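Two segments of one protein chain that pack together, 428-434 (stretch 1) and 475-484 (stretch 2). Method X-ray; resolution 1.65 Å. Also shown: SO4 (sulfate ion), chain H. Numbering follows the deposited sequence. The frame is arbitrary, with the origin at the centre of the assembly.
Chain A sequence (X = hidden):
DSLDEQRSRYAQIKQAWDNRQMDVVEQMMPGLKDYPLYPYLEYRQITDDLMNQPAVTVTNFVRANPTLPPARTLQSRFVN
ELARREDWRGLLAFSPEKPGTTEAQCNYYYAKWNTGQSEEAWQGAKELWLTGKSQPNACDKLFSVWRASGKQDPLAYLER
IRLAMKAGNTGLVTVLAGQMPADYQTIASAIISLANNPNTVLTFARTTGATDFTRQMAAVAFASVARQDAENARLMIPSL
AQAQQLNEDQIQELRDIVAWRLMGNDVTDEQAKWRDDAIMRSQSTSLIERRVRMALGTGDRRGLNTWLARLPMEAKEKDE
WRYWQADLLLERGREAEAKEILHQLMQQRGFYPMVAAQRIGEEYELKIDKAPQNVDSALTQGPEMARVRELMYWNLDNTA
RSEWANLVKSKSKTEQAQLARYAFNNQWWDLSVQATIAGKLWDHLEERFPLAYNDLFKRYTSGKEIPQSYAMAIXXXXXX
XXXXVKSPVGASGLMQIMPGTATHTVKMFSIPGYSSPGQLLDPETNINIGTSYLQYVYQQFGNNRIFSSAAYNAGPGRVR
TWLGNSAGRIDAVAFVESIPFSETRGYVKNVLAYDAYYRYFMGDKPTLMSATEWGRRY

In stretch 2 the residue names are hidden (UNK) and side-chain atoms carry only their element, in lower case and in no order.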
# COMPACT_ATOMS: atom_id res chain seq x y z
N TRP A 428 17.33 4.99 -15.56
CA TRP A 428 17.02 4.97 -14.12
C TRP A 428 15.51 4.68 -14.16
O TRP A 428 14.67 5.57 -13.93
CB TRP A 428 17.27 6.33 -13.48
CG TRP A 428 18.72 6.79 -13.50
CD1 TRP A 428 19.83 6.02 -13.69
CD2 TRP A 428 19.18 8.14 -13.30
NE1 TRP A 428 20.97 6.81 -13.61
CE2 TRP A 428 20.60 8.10 -13.38
CE3 TRP A 428 18.55 9.36 -13.07
CZ2 TRP A 428 21.39 9.26 -13.22
CZ3 TRP A 428 19.33 10.52 -12.92
CH2 TRP A 428 20.74 10.45 -13.00
N TRP A 429 15.18 3.43 -14.48
CA TRP A 429 13.78 3.00 -14.67
C TRP A 429 12.86 3.28 -13.50
O TRP A 429 11.73 3.76 -13.68
CB TRP A 429 13.73 1.53 -15.06
CG TRP A 429 14.74 1.15 -16.12
CD1 TRP A 429 15.70 0.18 -16.02
CD2 TRP A 429 14.85 1.68 -17.45
NE1 TRP A 429 16.39 0.08 -17.20
CE2 TRP A 429 15.88 0.98 -18.10
CE3 TRP A 429 14.16 2.69 -18.15
CZ2 TRP A 429 16.26 1.24 -19.42
CZ3 TRP A 429 14.54 2.96 -19.48
CH2 TRP A 429 15.57 2.23 -20.10
N ASP A 430 13.32 2.93 -12.29
CA ASP A 430 12.51 3.21 -11.11
C ASP A 430 12.24 4.71 -10.90
O ASP A 430 11.12 5.11 -10.56
CB ASP A 430 13.06 2.55 -9.83
CG ASP A 430 14.56 2.72 -9.64
OD1 ASP A 430 15.24 3.49 -10.34
OD2 ASP A 430 15.07 2.02 -8.74
N LEU A 431 13.25 5.54 -11.13
CA LEU A 431 13.07 6.98 -10.98
C LEU A 431 12.11 7.54 -12.02
O LEU A 431 11.34 8.45 -11.74
CB LEU A 431 14.43 7.71 -11.03
CG LEU A 431 15.42 7.21 -9.97
CD1 LEU A 431 16.68 8.10 -9.98
CD2 LEU A 431 14.76 7.23 -8.58
N SER A 432 12.16 6.98 -13.23
CA SER A 432 11.25 7.41 -14.29
C SER A 432 9.81 7.15 -13.84
O SER A 432 8.98 8.05 -13.89
CB SER A 432 11.56 6.64 -15.59
OG SER A 432 10.63 6.94 -16.62
N VAL A 433 9.54 5.94 -13.35
CA VAL A 433 8.17 5.62 -12.89
C VAL A 433 7.78 6.52 -11.70
O VAL A 433 6.67 7.08 -11.65
CB VAL A 433 8.02 4.11 -12.50
CG1 VAL A 433 6.64 3.87 -11.87
CG2 VAL A 433 8.18 3.20 -13.73
N GLN A 434 8.72 6.72 -10.78
CA GLN A 434 8.46 7.54 -9.60
C GLN A 434 8.05 8.97 -9.96
O GLN A 434 7.16 9.54 -9.33
CB GLN A 434 9.69 7.51 -8.69
CG GLN A 434 9.50 8.16 -7.33
CD GLN A 434 10.78 8.21 -6.51
OE1 GLN A 434 11.73 7.47 -6.77
NE2 GLN A 434 10.80 9.08 -5.50
N UNK A 475 6.64 -7.69 -13.06
CA UNK A 475 7.68 -6.95 -12.34
C UNK A 475 7.31 -5.47 -12.14
O UNK A 475 7.51 -4.90 -11.06
c UNK A 475 9.01 -7.07 -13.07
N UNK A 476 6.76 -4.86 -13.19
CA UNK A 476 6.35 -3.45 -13.13
C UNK A 476 5.31 -3.25 -12.03
O UNK A 476 5.40 -2.32 -11.23
c UNK A 476 5.79 -3.02 -14.50
n UNK A 476 5.25 0.77 -14.21
c UNK A 476 5.05 -1.67 -14.49
c UNK A 476 4.40 1.23 -13.30
c UNK A 476 5.96 -0.51 -14.12
n UNK A 476 3.83 2.42 -13.48
n UNK A 476 4.17 0.54 -12.19
N UNK A 477 4.34 -4.17 -11.95
CA UNK A 477 3.31 -4.10 -10.93
C UNK A 477 3.89 -4.31 -9.54
O UNK A 477 3.56 -3.58 -8.60
o UNK A 477 0.09 -3.42 -10.35
c UNK A 477 2.21 -5.14 -11.20
n UNK A 477 0.21 -4.18 -8.25
c UNK A 477 1.31 -5.45 -9.99
c UNK A 477 0.48 -4.26 -9.55
N UNK A 478 4.77 -5.30 -9.42
CA UNK A 478 5.35 -5.66 -8.12
C UNK A 478 6.28 -4.63 -7.49
O UNK A 478 6.11 -4.25 -6.32
o UNK A 478 3.54 -9.58 -7.42
o UNK A 478 4.32 -7.88 -6.28
c UNK A 478 4.29 -8.58 -7.31
c UNK A 478 6.09 -7.00 -8.22
c UNK A 478 5.20 -8.23 -8.49
N UNK A 479 7.24 -4.14 -8.27
CA UNK A 479 8.27 -3.24 -7.73
C UNK A 479 8.39 -1.85 -8.31
O UNK A 479 9.21 -1.06 -7.82
c UNK A 479 9.62 -3.92 -7.94
o UNK A 479 9.89 -3.99 -9.34
N UNK A 480 7.63 -1.56 -9.37
CA UNK A 480 7.74 -0.27 -10.06
C UNK A 480 9.21 -0.07 -10.48
O UNK A 480 9.74 1.05 -10.52
c UNK A 480 7.22 0.89 -9.19
N UNK A 481 9.83 -1.20 -10.81
CA UNK A 481 11.22 -1.28 -11.26
C UNK A 481 12.34 -0.98 -10.27
O UNK A 481 13.48 -0.81 -10.69
n UNK A 481 9.13 -1.28 -15.39
c UNK A 481 9.53 -3.68 -15.98
c UNK A 481 10.62 -1.06 -13.72
c UNK A 481 11.25 -4.71 -14.60
c UNK A 481 10.30 -4.78 -15.64
c UNK A 481 9.74 -2.50 -15.27
c UNK A 481 9.66 -0.41 -14.46
c UNK A 481 11.45 -3.52 -13.89
c UNK A 481 10.68 -2.40 -14.22
c UNK A 481 11.42 -0.50 -12.56
N UNK A 482 12.04 -0.93 -8.97
CA UNK A 482 13.12 -0.72 -7.99
C UNK A 482 13.59 -2.13 -7.58
O UNK A 482 12.86 -2.85 -6.90
n UNK A 482 13.28 0.94 -4.64
o UNK A 482 14.73 -0.34 -5.77
c UNK A 482 12.60 0.06 -6.79
c UNK A 482 13.63 0.20 -5.68
N UNK A 483 14.82 -2.53 -7.97
CA UNK A 483 15.34 -3.87 -7.63
C UNK A 483 15.69 -4.09 -6.16
O UNK A 483 15.92 -5.23 -5.75
c UNK A 483 15.82 -1.75 -8.73
c UNK A 483 17.09 -2.58 -8.59
c UNK A 483 16.60 -3.99 -8.51
N UNK A 484 15.74 -3.01 -5.39
CA UNK A 484 16.12 -3.08 -3.98
C UNK A 484 14.97 -2.97 -2.99
O UNK A 484 15.19 -3.04 -1.77
c UNK A 484 19.10 -3.22 -4.72
c UNK A 484 18.31 -1.93 -4.70
n UNK A 484 20.95 -4.50 -5.78
c UNK A 484 17.16 -1.98 -3.69
c UNK A 484 20.18 -3.21 -5.80
S SO4 H . 1.24 3.29 -11.25
O1 SO4 H . 0.55 2.59 -12.35
O2 SO4 H . 0.38 3.27 -10.05
O3 SO4 H . 2.51 2.61 -10.95
O4 SO4 H . 1.50 4.68 -11.65
O HOH W 1 15.24 0.80 -12.11
O HOH W 2 9.60 3.34 -8.99

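Position 475 carries one side-chain carbon and lies out of reach of stretch 1. It is Ala475.

Position 476 has three carbons, a nitrogen, then a carbon bearing two more nitrogens. Its CA-to-CB bond points sideways, but its end comes nearer. One of the two end nitrogens is 3.5 Å from Val433 CG1, which lies over one face of the end group. That group is a guanidinium, so the residue is Arg476, and the nitrogen near Val433 is NH2. Near its plane, at the edge, Arg476 NH1 and NH2 each donate to sulfate O3 at 2.9 Å. The sulfate probably came from the crystallisation liquor.

Position 477 has three carbons, the third carrying one oxygen and one nitrogen. It does not touch stretch 1. This amide is Gln477.

Position 478 has three carbons, the third carrying two oxygens. It is also out of reach. This carboxylate is Glu478.

Position 479 has one carbon and one oxygen. Its side chain is out of reach of stretch 1. It is Ser479, the last helical residue, and it starts a type I' turn that ends at position 482.

Position 480 has a single side-chain carbon, its CB, 4.0 Å from Val433 CG1. Its backbone O lies 3.6 Å from Asp430 CA, a CA-H...O contact. It is Ala480. Its phi is positive, and the chain leaves the helix here.

Position 481 has one carbon followed by fused five- and six-membered rings with eight carbons and one nitrogen. Its CB packs 4.0 Å from Trp429 CB. Val433 CG2 meets the ring edge, 4.0 Å from a carbon of the five-membered ring. This is Trp481, and that carbon is CD1. Its backbone N makes a weak hydrogen bond to Ser479 OG, at 3.2 Å.

Position 482 has two carbons, the second carrying one oxygen and one nitrogen. Its CA lies 3.4 Å from Asp430 OD2. It is Asn482.

Position 483 has three carbons closing a ring onto the backbone N. The ring carbon bonded to that N is 3.8 Å from Asp430 OD2. It is Pro483, and that carbon is CD.

Position 484 has four carbons in a row ending in nitrogen. Its end leads away from stretch 1, and it makes no contact there. It is Lys484. Its backbone N donates to Asn482 OD1 at 2.9 Å.

No direct hydrogen bond joins the stretches. Asp430 and Val433, one helical turn apart, both point toward stretch 2 and meet the turn. Two waters bridge the backbones. Water 1 accepts from Asp430 N at 2.9 Å and donates to Trp481 O at 2.8 Å. Water 2 donates to Asp430 O and Ala480 O, each at 2.8 Å. Apolar packing by Trp429 and Val433 completes this small contact.

Stretch 2 475-484: ARQESAWNPK
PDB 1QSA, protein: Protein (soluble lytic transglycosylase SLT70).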